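Local coordinates for calcium uptake protein 2, mitochondrial (Homo sapiens, PDB 6LB7) that probably senses mitochondrial calcium through EF-hands and regulates calcium entry by the mitochondrial calcium uniporter, at residues S70-F73 and R74-D78. Numbering follows the deposited sequence.
Sequences STFF and RDLGD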
ATOM      1  N   SER B  70     -12.166  -6.214  26.071  1.00 24.43           N
ATOM      2  CA  SER B  70     -12.373  -7.143  24.970  1.00 20.37           C
ATOM      3  C   SER B  70     -13.656  -7.969  25.084  1.00 18.25           C
ATOM      4  O   SER B  70     -13.809  -8.936  24.336  1.00 16.55           O
ATOM      5  CB  SER B  70     -11.173  -8.082  24.854  1.00 23.43           C
ATOM      6  OG  SER B  70     -11.023  -8.846  26.031  1.00 28.27           O
ATOM      7  N   THR B  71     -14.585  -7.638  25.980  1.00 15.99           N
ATOM      8  CA  THR B  71     -15.874  -8.316  25.993  1.00 21.68           C
ATOM      9  C   THR B  71     -17.020  -7.365  25.713  1.00 18.32           C
ATOM     10  O   THR B  71     -18.182  -7.735  25.933  1.00 18.19           O
ATOM     11  CB  THR B  71     -16.118  -9.032  27.319  1.00 22.18           C
ATOM     12  OG1 THR B  71     -16.245  -8.059  28.372  1.00 24.59           O
ATOM     13  CG2 THR B  71     -14.962  -9.986  27.611  1.00 18.92           C
ATOM     14  N   PHE B  72     -16.725  -6.174  25.191  1.00 16.71           N
ATOM     15  CA  PHE B  72     -17.752  -5.166  24.947  1.00 20.11           C
ATOM     16  C   PHE B  72     -18.904  -5.702  24.097  1.00 22.17           C
ATOM     17  O   PHE B  72     -20.074  -5.512  24.436  1.00 20.67           O
ATOM     18  CB  PHE B  72     -17.107  -3.945  24.272  1.00 23.23           C
ATOM     19  CG  PHE B  72     -18.076  -2.842  23.920  1.00 24.60           C
ATOM     20  CD1 PHE B  72     -18.566  -1.987  24.903  1.00 22.62           C
ATOM     21  CD2 PHE B  72     -18.478  -2.643  22.601  1.00 19.83           C
ATOM     22  CE1 PHE B  72     -19.441  -0.962  24.582  1.00 17.90           C
ATOM     23  CE2 PHE B  72     -19.353  -1.618  22.282  1.00 19.54           C
ATOM     24  CZ  PHE B  72     -19.825  -0.770  23.274  1.00 19.89           C
ATOM     25  N   PHE B  73     -18.601  -6.328  22.950  1.00 11.94           N
ATOM     26  CA  PHE B  73     -19.715  -6.771  22.104  1.00 14.34           C
ATOM     27  C   PHE B  73     -20.407  -7.996  22.703  1.00 13.82           C
ATOM     28  O   PHE B  73     -21.636  -8.097  22.653  1.00 15.29           O
ATOM     29  CB  PHE B  73     -19.248  -7.045  20.660  1.00 16.48           C
ATOM     30  CG  PHE B  73     -18.843  -5.793  19.908  1.00 21.40           C
ATOM     31  CD1 PHE B  73     -19.768  -5.079  19.153  1.00 23.18           C
ATOM     32  CD2 PHE B  73     -17.547  -5.300  20.006  1.00 14.69           C
ATOM     33  CE1 PHE B  73     -19.400  -3.905  18.492  1.00 24.31           C
ATOM     34  CE2 PHE B  73     -17.168  -4.134  19.347  1.00 18.89           C
ATOM     35  CZ  PHE B  73     -18.094  -3.430  18.591  1.00 22.52           C
ATOM     36  N   ARG B  74     -19.635  -8.935  23.273  1.00 15.89           N
ATOM     37  CA  ARG B  74     -20.243 -10.134  23.872  1.00 14.83           C
ATOM     38  C   ARG B  74     -21.084  -9.790  25.092  1.00 15.95           C
ATOM     39  O   ARG B  74     -22.116 -10.424  25.317  1.00 18.15           O
ATOM     40  CB  ARG B  74     -19.162 -11.168  24.250  1.00 13.42           C
ATOM     41  CG  ARG B  74     -18.665 -11.985  23.036  1.00 14.59           C
ATOM     42  CD  ARG B  74     -17.407 -12.843  23.347  1.00 13.55           C
ATOM     43  NE  ARG B  74     -16.227 -12.036  23.671  1.00 15.06           N
ATOM     44  CZ  ARG B  74     -15.068 -12.532  24.084  1.00 21.21           C
ATOM     45  NH1 ARG B  74     -14.917 -13.849  24.213  1.00 17.15           N
ATOM     46  NH2 ARG B  74     -14.054 -11.717  24.368  1.00 13.73           N
ATOM     47  N   ASP B  75     -20.674  -8.791  25.889  1.00 20.37           N
ATOM     48  CA  ASP B  75     -21.500  -8.371  27.021  1.00 21.97           C
ATOM     49  C   ASP B  75     -22.827  -7.773  26.561  1.00 24.03           C
ATOM     50  O   ASP B  75     -23.877  -8.072  27.138  1.00 25.68           O
ATOM     51  CB  ASP B  75     -20.741  -7.374  27.897  1.00 19.51           C
ATOM     52  CG  ASP B  75     -19.562  -8.002  28.595  1.00 20.40           C
ATOM     53  OD1 ASP B  75     -18.683  -7.261  29.059  1.00 28.87           O
ATOM     54  OD2 ASP B  75     -19.483  -9.249  28.649  1.00 21.52           O
ATOM     55  N   LEU B  76     -22.806  -6.921  25.533  1.00 20.61           N
ATOM     56  CA  LEU B  76     -24.047  -6.313  25.054  1.00 19.94           C
ATOM     57  C   LEU B  76     -25.008  -7.341  24.472  1.00 25.79           C
ATOM     58  O   LEU B  76     -26.222  -7.249  24.677  1.00 23.47           O
ATOM     59  CB  LEU B  76     -23.742  -5.252  24.002  1.00 18.57           C
ATOM     60  CG  LEU B  76     -23.105  -3.974  24.539  1.00 25.56           C
ATOM     61  CD1 LEU B  76     -22.623  -3.115  23.368  1.00 22.08           C
ATOM     62  CD2 LEU B  76     -24.123  -3.238  25.398  1.00 21.50           C
ATOM     63  N   GLY B  77     -24.506  -8.289  23.703  1.00 22.50           N
ATOM     64  CA  GLY B  77     -25.412  -9.270  23.115  1.00 21.41           C
ATOM     65  C   GLY B  77     -26.420  -8.606  22.201  1.00 23.05           C
ATOM     66  O   GLY B  77     -26.053  -7.868  21.277  1.00 23.45           O
ATOM     67  N   ASP B  78     -27.718  -8.845  22.461  1.00 21.99           N
ATOM     68  CA  ASP B  78     -28.791  -8.269  21.649  1.00 21.80           C
ATOM     69  C   ASP B  78     -29.139  -6.847  22.065  1.00 24.65           C
ATOM     70  O   ASP B  78     -29.996  -6.208  21.434  1.00 26.61           O
ATOM     71  CB  ASP B  78     -30.053  -9.133  21.724  1.00 27.84           C
ATOM     72  CG  ASP B  78     -30.062 -10.258  20.690  1.00 37.01           C
ATOM     73  OD1 ASP B  78     -29.498 -10.097  19.572  1.00 29.29           O
ATOM     74  OD2 ASP B  78     -30.657 -11.309  20.992  1.00 35.39           O
TER
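Arg74 reaches back along the start of the short helix 72-76 to the carbonyl of Ser70, its NH2 lying 2.8 Å from Ser70 O with the N-H pointing almost straight at it (161°). The oxygen sits at the guanidinium edge, in its plane, and the chain, bent at chi3, turns the group toward it. Thr71 CG2 approaches NH2 obliquely at 3.8 Å. Asp75 closes the first turn twice over: its backbone N bonds to Thr71 O at 2.7 Å, while its carboxylate OD1 accepts the hydroxyl of Thr71, OG1 to OD1 2.7 Å, from above the carboxylate plane (42° out of it). Thr71 stands at the N-cap position, yet its hydroxyl is spent on this side chain and makes no capping bond. Asp75 CG stands beside its own backbone N (chi1 -67°), which turns the carboxylate back toward Thr71; OD1 takes a further bond from Gly67 N. Leu76 N continues the helix to Phe72 O at 3.3 Å, and Leu76 CD1 rests over one face of the Phe72 ring, 3.9 Å from its centroid, as a CH-pi contact. Gly77 N reaches Phe73 O at 3.1 Å, after which the positive phi of Gly77 takes the chain out of the helix. Polar bonds thus fasten the Thr71-Asp75 side of this short helix, and apolar packing its Phe72-Leu76 side, where it packs against helices 173-196, 30-38 and 157-163. The positive guanidinium of Arg74 is shared between the neutral carbonyl of Ser70, just before the helix, and the carboxylates of Glu186 and Glu189 of helix 173-196, which probably holds its orientation.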